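Local coordinates for endo-beta-1,4-glucanase (Cryptopygus antarcticus, PDB 5H4U), which hydrolyses internal beta-1,4-glucosidic bonds in carboxymethylcellulose, lichenan and barley glucan, yielding mainly cellobiose, cellotriose and cellotetraose from carboxymethylcellulose, at residues G22-Y27 / F137-P142; Y87-A92 / I122-N127; C104-M109 / V207-I212; V146-G151 / Q165-I170. All blocks are in the same frame, centred on the assembly; numbering follows the deposited sequence.

Interaction 1: residues G22-Y27 / F137-P142; sequences GVTTRY and FDLMIP
T25 and D138 pair as neighbours in the parallel strands 22-27 and 137-140 of the double-psi beta-barrel that glycosyl hydrolases of family 45 share, and D138 is the probable proton donor of the active site. A backbone ladder joins the strands: F137 N to V23 O at 2.9 Å, nearly straight at 165°, then L139 N to T25 O and Y27 N to L139 O, and finally I141 N to Y27 O just beyond the end of strand 137-140. A further bond from T25 N to F137 O is less certain. On the face with D138, T25 OG1 lies 2.6 Å from D138 OD1, the two side chains running side by side. Y27 comes across D138: its CD1 is 3.4 Å from D138 CB, and its ring stands almost perpendicular to the carboxylate, at 87°. Farther along, Y27 CE1 packs on M140 CG at 3.6 Å, while M140 SD makes an oblique Met-aromatic contact, 5.4 Å from the ring centroid. On the other face L139 CD1 touches T24 CB at 3.5 Å, T24 OG1 bonds to P200 O, and the R26 guanidinium leads off to a salt bridge with D198. Just past the strand, I141 CD1 reaches R26 CB. Y27 also lies close to D29, the likely nucleophile. The F137 and L139 bonds thus hold the strand on both sides of D138, and T25 and Y27 beside its carboxylate probably restrict its side chain.

Interaction 2: residues Y87-A92 / I122-N127; sequences YGFAAA and IVQVTN
G88 O accepts from Q124 N of the neighbouring strand in a hydrogen bond of 2.9 Å (N-H...O angle 157°) and also has a CA-H...O contact from V123, with CA 3.1 Å away. This is the parallel pairing of strands 85-94 and 120-128 within the double-psi barrel, and the ladder also holds G88 N to I122 O, A90 N to Q124 O and T126 N to A90 O. Between A90 and A91 the register slips by one residue: T126 is the extra residue of a beta bulge, and the next bond is from A92 N to N127 O. The side chains sort onto two faces. On that of Y87 and F89, I122 lies beside the tyrosine ring, its CD1 3.7 Å from Y87 CE1. The extended Q124, its CG anti to the backbone N (chi1 -173°), brings OE1 to the edge of the F89 ring, where S217 OG hydrogen-bonds it, while NE2 goes to C219 O. T126 CG2 reaches F89 CD1 obliquely at 3.7 Å. The opposite face is small and aliphatic: A90 CB meets V123 CG2 at 4.1 Å, and A92 CB meets V125 CG2 at 3.8 Å. F137 of strand 135-140 covers A92 and V125 there. Past the bulge, N127 OD1 is held by S34 N, and N127 ND2 rests 3.7 Å from A91 CB.

Interaction 3: residues C104-M109 / V207-I212; sequences CACYEM and VRCPTI
C106 and V207 meet through one nearly straight backbone bond, V207 N to C106 O at 3.0 Å (172°), with the donor above the carbonyl plane, while the two chain segments run at a steep angle, 107° between their end-to-end directions. Here a disulfide ties the start of strand 106-111 in the double-psi barrel to the turn after strand 201-207, where the chain heads for helix 211-217. The bond is C106-C209, whose SG atoms are 2.0 Å apart with a right-handed chi3 of 101°. Both sulfurs sit anti to their own carbonyl carbons, which swings each SG to the backbone N side of its residue. A second disulfide, from C104 to C219, follows the helix, so both of its ends are tied to the region around the start of this strand. Water 1 adds a polar link, accepting from C106 N at 2.9 Å and standing 3.0 Å from V207 O. V207 adds apolar contact. Its CG2 packs on C106 CB at 4.0 Å, whereas its CG1 touches CB of E108, the two side chains crossing at about a right angle. Q124 of strand 120-128 lies against both cysteines. P210, the N-cap residue of helix 211-217, closes the turn by setting its ring atom CD 3.9 Å from C106 SG.

Interaction 4: residues V146-G151 / Q165-I170; sequences VGIFNG and QRYGGI
R166 and G147 carry most of the hydrogen bonding between these two irregular loops, and they do it in both directions. G147 N donates to R166 O at 2.8 Å, and the arginine side chain returns to the same residue, R166 NE giving a bond of 2.6 Å to G147 O. R166 NH1 then reaches I148 O at 2.9 Å, with a weak extra bond back to G147 O. The oxygen of I148 lies in the guanidinium plane, whereas that of G147 is tilted 25° from it; NH1 itself stands well above the plane of the I148 carbonyl. Water 2 adds a bridge, accepting from V146 N and standing 2.9 Å from Q165 O.

Among the van der Waals contacts, R166 CG is anti to the backbone N (chi1 175°), which puts it 3.9 Å from V146 CG2; the bend in the chain follows at CD. V146 CG2 also sits over one face of the guanidinium, 3.9 Å above the plane and offset toward the rim. Y167 presents its ring to G147 CA in an off-centre CH-pi contact, 4.1 Å to the centroid, and its OH ends 3.7 Å from I148 CG1. Within the first loop, I148 CG2 sits over the centre of one face of the F149 ring.

Taken together, this is an arginine side chain bridging two backbone carbonyls of a neighbouring loop, pinning one surface loop to another. The loop it holds leads into helix 152-156, and its F149 packs against D29, the probable nucleophile, so that loop probably borders the active site.

Overall arrangement
Interactions 1, 2 and 3 all belong to one barrel sheet, while interaction 4 lies in surface loops about 26 Å, centre to centre, from interaction 3. Interaction 2 is the buried core; interactions 1 and 3 are partly buried. Interaction 1 adjoins it through probable hydrogen bonds from D138 N to A91 O and M140 N to F89 O, and strand 106-111 of interaction 3 pairs with strand 120-128, V125 probably bonding to C104 and A105. The two parallel pairs rely on backbone ladders; 104-109 with 207-212 swaps most of that ladder for covalent sulfur, and interaction 4 for a guanidinium. R26 NE probably bonds G168 O between interactions 1 and 4, whose Y27 and F149 both lie close to D29.

Interaction 1: residues G22-Y27 / F137-P142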
# COMPACT_ATOMS: atom_id res chain seq x y z
N GLY A 22 -9.25 10.07 -9.71
CA GLY A 22 -7.82 10.01 -9.47
C GLY A 22 -7.14 8.99 -10.34
O GLY A 22 -7.78 8.23 -11.08
N VAL A 23 -5.82 8.97 -10.22
CA VAL A 23 -5.00 7.99 -10.90
C VAL A 23 -4.30 7.12 -9.86
O VAL A 23 -4.17 7.49 -8.69
CB VAL A 23 -3.97 8.69 -11.81
CG1 VAL A 23 -4.68 9.55 -12.85
CG2 VAL A 23 -3.05 9.57 -10.98
N THR A 24 -3.88 5.93 -10.28
CA THR A 24 -3.22 4.99 -9.38
C THR A 24 -1.86 4.60 -9.94
O THR A 24 -1.53 4.89 -11.09
CB THR A 24 -4.11 3.76 -9.10
OG1 THR A 24 -4.34 3.02 -10.31
CG2 THR A 24 -5.45 4.18 -8.46
N THR A 25 -1.04 3.98 -9.10
CA THR A 25 0.20 3.34 -9.52
C THR A 25 0.32 2.06 -8.71
O THR A 25 -0.54 1.75 -7.89
CB THR A 25 1.42 4.26 -9.32
OG1 THR A 25 1.45 4.74 -7.97
CG2 THR A 25 1.40 5.45 -10.28
N ARG A 26 1.39 1.29 -8.93
CA ARG A 26 1.64 0.12 -8.10
C ARG A 26 3.06 0.17 -7.54
O ARG A 26 4.00 0.57 -8.24
CB ARG A 26 1.41 -1.18 -8.88
CG ARG A 26 2.17 -1.30 -10.13
CD ARG A 26 1.74 -2.48 -10.94
NE ARG A 26 2.64 -2.67 -12.06
CZ ARG A 26 2.50 -2.08 -13.24
NH1 ARG A 26 1.48 -1.25 -13.46
NH2 ARG A 26 3.39 -2.30 -14.20
N TYR A 27 3.23 -0.30 -6.31
CA TYR A 27 4.57 -0.20 -5.75
C TYR A 27 4.68 -1.05 -4.51
O TYR A 27 3.69 -1.33 -3.84
CB TYR A 27 4.94 1.25 -5.43
CG TYR A 27 4.62 1.72 -4.02
CD1 TYR A 27 3.33 2.09 -3.66
CD2 TYR A 27 5.63 1.83 -3.06
CE1 TYR A 27 3.05 2.55 -2.38
CE2 TYR A 27 5.35 2.27 -1.77
CZ TYR A 27 4.06 2.63 -1.44
OH TYR A 27 3.79 3.06 -0.16
N PHE A 137 -3.10 7.64 -5.98
CA PHE A 137 -3.06 6.53 -5.04
C PHE A 137 -2.06 5.51 -5.57
O PHE A 137 -2.20 5.04 -6.70
CB PHE A 137 -4.44 5.88 -4.87
CG PHE A 137 -5.34 6.58 -3.89
CD1 PHE A 137 -5.97 7.76 -4.23
CD2 PHE A 137 -5.61 6.02 -2.65
CE1 PHE A 137 -6.81 8.40 -3.34
CE2 PHE A 137 -6.45 6.65 -1.75
CZ PHE A 137 -7.05 7.84 -2.09
N ASP A 138 -1.07 5.18 -4.75
CA ASP A 138 -0.04 4.20 -5.11
C ASP A 138 -0.41 2.93 -4.36
O ASP A 138 -0.21 2.85 -3.15
CB ASP A 138 1.36 4.68 -4.76
CG ASP A 138 1.60 6.16 -5.13
OD1 ASP A 138 1.16 6.59 -6.23
OD2 ASP A 138 2.24 6.89 -4.33
N LEU A 139 -1.01 1.98 -5.06
CA LEU A 139 -1.43 0.74 -4.43
C LEU A 139 -0.22 -0.10 -4.02
O LEU A 139 0.70 -0.30 -4.80
CB LEU A 139 -2.35 -0.06 -5.36
CG LEU A 139 -3.76 0.45 -5.71
CD1 LEU A 139 -3.79 1.89 -6.13
CD2 LEU A 139 -4.39 -0.39 -6.81
N MET A 140 -0.27 -0.64 -2.82
CA MET A 140 0.83 -1.43 -2.30
C MET A 140 0.66 -2.87 -2.79
O MET A 140 -0.16 -3.63 -2.28
CB MET A 140 0.87 -1.33 -0.78
CG MET A 140 1.62 -0.10 -0.32
SD MET A 140 1.54 0.29 1.45
CE MET A 140 2.91 -0.70 2.04
N ILE A 141 1.46 -3.26 -3.79
CA ILE A 141 1.38 -4.58 -4.40
C ILE A 141 2.76 -5.21 -4.47
O ILE A 141 3.64 -4.68 -5.15
CB ILE A 141 0.75 -4.51 -5.80
CG1 ILE A 141 -0.54 -3.68 -5.72
CG2 ILE A 141 0.43 -5.89 -6.27
CD1 ILE A 141 -1.07 -3.22 -7.03
N PRO A 142 3.01 -6.33 -3.79
CA PRO A 142 4.33 -6.96 -3.86
C PRO A 142 4.70 -7.33 -5.29
O PRO A 142 3.94 -8.01 -5.99
CB PRO A 142 4.17 -8.21 -2.99
CG PRO A 142 3.04 -7.90 -2.11
CD PRO A 142 2.11 -7.05 -2.89

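Interaction 2: residues Y87-A92 / I122-N127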
# COMPACT_ATOMS: atom_id res chain seq x y z
N TYR A 87 -9.29 -5.26 -1.53
CA TYR A 87 -8.91 -4.62 -0.28
C TYR A 87 -7.40 -4.46 -0.26
O TYR A 87 -6.68 -5.30 -0.80
CB TYR A 87 -9.38 -5.42 0.94
CG TYR A 87 -10.85 -5.27 1.16
CD1 TYR A 87 -11.35 -4.22 1.90
CD2 TYR A 87 -11.76 -6.15 0.58
CE1 TYR A 87 -12.71 -4.07 2.09
CE2 TYR A 87 -13.12 -6.01 0.75
CZ TYR A 87 -13.58 -4.96 1.51
OH TYR A 87 -14.94 -4.79 1.68
N GLY A 88 -6.93 -3.37 0.32
CA GLY A 88 -5.49 -3.22 0.40
C GLY A 88 -5.10 -1.95 1.11
O GLY A 88 -5.91 -1.29 1.77
N PHE A 89 -3.83 -1.64 0.97
CA PHE A 89 -3.25 -0.45 1.56
C PHE A 89 -2.58 0.36 0.46
O PHE A 89 -2.24 -0.17 -0.61
CB PHE A 89 -2.30 -0.88 2.69
CG PHE A 89 -2.98 -1.74 3.73
CD1 PHE A 89 -3.55 -1.17 4.86
CD2 PHE A 89 -3.12 -3.11 3.54
CE1 PHE A 89 -4.22 -1.94 5.79
CE2 PHE A 89 -3.79 -3.89 4.47
CZ PHE A 89 -4.33 -3.31 5.60
N ALA A 90 -2.45 1.65 0.69
CA ALA A 90 -1.97 2.52 -0.37
C ALA A 90 -1.27 3.74 0.20
O ALA A 90 -1.48 4.14 1.35
CB ALA A 90 -3.10 2.95 -1.30
N ALA A 91 -0.41 4.31 -0.63
CA ALA A 91 0.05 5.67 -0.46
C ALA A 91 -0.91 6.59 -1.19
O ALA A 91 -1.54 6.21 -2.17
CB ALA A 91 1.46 5.84 -1.02
N ALA A 92 -1.08 7.79 -0.66
CA ALA A 92 -1.97 8.72 -1.34
C ALA A 92 -1.40 10.12 -1.27
O ALA A 92 -0.62 10.47 -0.37
CB ALA A 92 -3.39 8.69 -0.76
N ILE A 122 -11.15 -1.23 -1.94
CA ILE A 122 -11.16 -0.41 -0.74
C ILE A 122 -9.76 -0.47 -0.15
O ILE A 122 -9.23 -1.57 0.11
CB ILE A 122 -12.23 -0.89 0.25
CG1 ILE A 122 -13.57 -0.98 -0.46
CG2 ILE A 122 -12.33 0.06 1.41
CD1 ILE A 122 -14.69 -1.47 0.40
N VAL A 123 -9.14 0.69 -0.00
CA VAL A 123 -7.78 0.77 0.52
C VAL A 123 -7.79 1.61 1.78
O VAL A 123 -8.60 2.53 1.95
CB VAL A 123 -6.77 1.32 -0.52
CG1 VAL A 123 -6.73 0.42 -1.73
CG2 VAL A 123 -7.13 2.73 -0.93
N GLN A 124 -6.87 1.27 2.68
CA GLN A 124 -6.49 2.15 3.77
C GLN A 124 -5.16 2.80 3.43
O GLN A 124 -4.21 2.13 3.01
CB GLN A 124 -6.38 1.41 5.09
CG GLN A 124 -6.15 2.39 6.24
CD GLN A 124 -5.96 1.71 7.57
OE1 GLN A 124 -5.60 0.54 7.63
NE2 GLN A 124 -6.17 2.46 8.64
N VAL A 125 -5.11 4.12 3.61
CA VAL A 125 -3.92 4.89 3.31
C VAL A 125 -2.97 4.76 4.49
O VAL A 125 -3.35 5.03 5.64
CB VAL A 125 -4.28 6.35 3.03
CG1 VAL A 125 -3.03 7.22 2.91
CG2 VAL A 125 -5.19 6.46 1.81
N THR A 126 -1.75 4.28 4.23
CA THR A 126 -0.74 4.16 5.27
C THR A 126 0.51 4.99 4.98
O THR A 126 1.45 5.01 5.80
CB THR A 126 -0.36 2.68 5.47
OG1 THR A 126 0.30 2.18 4.31
CG2 THR A 126 -1.62 1.89 5.69
N ASN A 127 0.56 5.70 3.85
CA ASN A 127 1.78 6.36 3.45
C ASN A 127 1.45 7.54 2.57
O ASN A 127 0.42 7.56 1.90
CB ASN A 127 2.70 5.40 2.68
CG ASN A 127 4.05 6.00 2.43
OD1 ASN A 127 4.78 6.32 3.37
ND2 ASN A 127 4.38 6.21 1.17

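Interaction 3: residues C104-M109 / V207-I212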
# COMPACT_ATOMS: atom_id res chain seq x y z
N CYS A 104 -4.34 6.78 7.63
CA CYS A 104 -5.27 5.74 8.06
C CYS A 104 -6.71 6.03 7.67
O CYS A 104 -7.63 5.42 8.21
CB CYS A 104 -5.16 5.49 9.57
SG CYS A 104 -3.45 5.18 10.00
N ALA A 105 -6.92 6.94 6.73
CA ALA A 105 -8.24 7.09 6.15
C ALA A 105 -8.44 6.03 5.09
O ALA A 105 -7.49 5.57 4.45
CB ALA A 105 -8.41 8.48 5.55
N CYS A 106 -9.68 5.61 4.93
CA CYS A 106 -10.03 4.63 3.92
C CYS A 106 -10.81 5.25 2.78
O CYS A 106 -11.66 6.13 2.99
CB CYS A 106 -10.83 3.46 4.49
SG CYS A 106 -9.80 2.44 5.50
N TYR A 107 -10.55 4.75 1.60
CA TYR A 107 -11.24 5.20 0.42
C TYR A 107 -11.69 3.96 -0.32
O TYR A 107 -10.96 2.96 -0.36
CB TYR A 107 -10.31 6.10 -0.42
CG TYR A 107 -9.76 7.28 0.38
CD1 TYR A 107 -8.71 7.11 1.26
CD2 TYR A 107 -10.32 8.55 0.28
CE1 TYR A 107 -8.24 8.15 2.00
CE2 TYR A 107 -9.84 9.60 1.01
CZ TYR A 107 -8.80 9.40 1.87
OH TYR A 107 -8.28 10.44 2.61
N GLU A 108 -12.92 3.97 -0.81
CA GLU A 108 -13.37 2.96 -1.76
C GLU A 108 -13.45 3.58 -3.14
O GLU A 108 -13.99 4.68 -3.32
CB GLU A 108 -14.70 2.33 -1.36
CG GLU A 108 -15.84 2.76 -2.21
CD GLU A 108 -17.10 1.97 -1.95
OE1 GLU A 108 -17.81 1.75 -2.96
OE2 GLU A 108 -17.36 1.53 -0.79
N MET A 109 -12.83 2.91 -4.11
CA MET A 109 -12.68 3.41 -5.45
C MET A 109 -13.30 2.44 -6.45
O MET A 109 -13.23 1.21 -6.27
CB MET A 109 -11.18 3.70 -5.78
CG MET A 109 -10.10 2.64 -5.36
SD MET A 109 -8.37 3.29 -5.40
CE MET A 109 -7.44 1.97 -6.11
N VAL A 207 -14.59 6.48 2.98
CA VAL A 207 -15.51 5.64 3.74
C VAL A 207 -14.89 5.42 5.11
O VAL A 207 -13.68 5.58 5.30
CB VAL A 207 -15.82 4.28 3.04
CG1 VAL A 207 -16.35 4.50 1.63
CG2 VAL A 207 -14.58 3.40 3.02
N ARG A 208 -15.72 5.07 6.08
CA ARG A 208 -15.22 4.67 7.38
C ARG A 208 -14.51 3.33 7.25
O ARG A 208 -15.00 2.41 6.57
CB ARG A 208 -16.36 4.59 8.39
CG ARG A 208 -15.88 4.44 9.81
CD ARG A 208 -16.94 4.80 10.81
NE ARG A 208 -16.33 5.12 12.10
CZ ARG A 208 -16.07 6.34 12.56
NH1 ARG A 208 -16.39 7.44 11.87
NH2 ARG A 208 -15.48 6.48 13.73
N CYS A 209 -13.32 3.23 7.84
CA CYS A 209 -12.45 2.11 7.54
C CYS A 209 -13.08 0.79 8.00
O CYS A 209 -13.48 0.66 9.16
CB CYS A 209 -11.09 2.32 8.22
SG CYS A 209 -9.87 3.36 7.28
N PRO A 210 -13.18 -0.21 7.12
CA PRO A 210 -13.73 -1.50 7.55
C PRO A 210 -12.77 -2.22 8.50
O PRO A 210 -11.56 -2.03 8.45
CB PRO A 210 -13.89 -2.27 6.24
CG PRO A 210 -12.83 -1.68 5.33
CD PRO A 210 -12.68 -0.24 5.73
N THR A 211 -13.34 -3.05 9.37
CA THR A 211 -12.51 -3.80 10.30
C THR A 211 -11.64 -4.82 9.59
O THR A 211 -10.63 -5.25 10.16
CB THR A 211 -13.33 -4.55 11.34
OG1 THR A 211 -14.16 -5.52 10.69
CG2 THR A 211 -14.19 -3.60 12.15
N ILE A 212 -11.99 -5.24 8.37
CA ILE A 212 -11.11 -6.20 7.73
C ILE A 212 -9.78 -5.57 7.32
O ILE A 212 -8.80 -6.28 7.13
CB ILE A 212 -11.80 -6.93 6.55
CG1 ILE A 212 -11.02 -8.21 6.26
CG2 ILE A 212 -12.02 -6.02 5.35
CD1 ILE A 212 -11.65 -9.14 5.32
O HOH W 1 -11.54 7.52 6.16

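Interaction 4: residues V146-G151 / Q165-I170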
# COMPACT_ATOMS: atom_id res chain seq x y z
N VAL A 146 9.69 -0.91 -6.81
CA VAL A 146 10.06 -0.21 -5.58
C VAL A 146 9.91 1.30 -5.73
O VAL A 146 9.57 1.99 -4.77
CB VAL A 146 11.49 -0.58 -5.17
CG1 VAL A 146 11.54 -1.99 -4.64
CG2 VAL A 146 12.42 -0.43 -6.35
N GLY A 147 10.19 1.85 -6.89
CA GLY A 147 10.01 3.28 -7.02
C GLY A 147 11.21 4.04 -6.50
O GLY A 147 12.34 3.55 -6.50
N ILE A 148 10.95 5.25 -6.01
CA ILE A 148 12.00 6.12 -5.50
C ILE A 148 12.83 5.41 -4.43
O ILE A 148 14.06 5.46 -4.44
CB ILE A 148 11.39 7.44 -5.00
CG1 ILE A 148 10.99 8.31 -6.18
CG2 ILE A 148 12.34 8.20 -4.08
CD1 ILE A 148 10.10 9.46 -5.81
N PHE A 149 12.17 4.72 -3.51
CA PHE A 149 12.84 4.05 -2.40
C PHE A 149 12.87 2.53 -2.62
O PHE A 149 12.20 1.99 -3.50
CB PHE A 149 12.15 4.37 -1.06
CG PHE A 149 11.96 5.85 -0.81
CD1 PHE A 149 12.96 6.60 -0.20
CD2 PHE A 149 10.78 6.48 -1.15
CE1 PHE A 149 12.77 7.95 0.04
CE2 PHE A 149 10.60 7.82 -0.92
CZ PHE A 149 11.59 8.57 -0.33
N ASN A 150 13.68 1.85 -1.79
CA ASN A 150 13.82 0.39 -1.85
C ASN A 150 14.39 -0.11 -0.52
O ASN A 150 15.61 -0.08 -0.33
CB ASN A 150 14.71 -0.05 -3.00
CG ASN A 150 14.92 -1.58 -3.04
OD1 ASN A 150 14.17 -2.35 -2.42
ND2 ASN A 150 15.93 -2.02 -3.77
N GLY A 151 13.54 -0.58 0.37
CA GLY A 151 14.09 -1.33 1.48
C GLY A 151 13.95 -2.83 1.31
O GLY A 151 14.17 -3.59 2.27
N GLN A 165 11.43 -4.34 -12.84
CA GLN A 165 11.75 -2.94 -13.08
C GLN A 165 11.62 -2.14 -11.81
O GLN A 165 10.69 -2.34 -11.02
CB GLN A 165 10.78 -2.36 -14.10
CG GLN A 165 10.69 -3.15 -15.37
CD GLN A 165 11.80 -2.86 -16.35
OE1 GLN A 165 12.90 -2.43 -15.96
NE2 GLN A 165 11.50 -3.06 -17.64
N ARG A 166 12.49 -1.14 -11.65
CA ARG A 166 12.33 -0.27 -10.51
C ARG A 166 10.95 0.38 -10.51
O ARG A 166 10.39 0.64 -9.45
CB ARG A 166 13.42 0.78 -10.52
CG ARG A 166 13.28 1.81 -9.47
CD ARG A 166 14.63 2.07 -8.93
NE ARG A 166 14.55 2.65 -7.60
CZ ARG A 166 15.37 2.34 -6.61
NH1 ARG A 166 15.22 2.94 -5.44
NH2 ARG A 166 16.31 1.41 -6.78
N TYR A 167 10.38 0.57 -11.70
CA TYR A 167 9.05 1.15 -11.86
C TYR A 167 8.13 0.21 -12.62
O TYR A 167 8.24 0.08 -13.84
CB TYR A 167 9.16 2.49 -12.58
CG TYR A 167 9.79 3.54 -11.73
CD1 TYR A 167 9.02 4.29 -10.86
CD2 TYR A 167 11.14 3.80 -11.80
CE1 TYR A 167 9.58 5.26 -10.08
CE2 TYR A 167 11.72 4.77 -11.03
CZ TYR A 167 10.94 5.50 -10.16
OH TYR A 167 11.52 6.48 -9.39
N GLY A 168 7.15 -0.38 -11.93
CA GLY A 168 6.25 -1.34 -12.51
C GLY A 168 6.54 -2.76 -12.09
O GLY A 168 5.65 -3.62 -12.16
N GLY A 169 7.78 -3.05 -11.70
CA GLY A 169 8.12 -4.34 -11.13
C GLY A 169 8.14 -5.42 -12.19
O GLY A 169 8.57 -5.20 -13.33
N ILE A 170 7.59 -6.59 -11.83
CA ILE A 170 7.71 -7.77 -12.67
C ILE A 170 6.65 -7.71 -13.76
O ILE A 170 5.67 -6.98 -13.67
CB ILE A 170 7.58 -9.05 -11.83
CG1 ILE A 170 6.15 -9.18 -11.31
CG2 ILE A 170 8.50 -9.00 -10.63
CD1 ILE A 170 5.91 -10.42 -10.51
O HOH W 2 11.61 -2.85 -8.36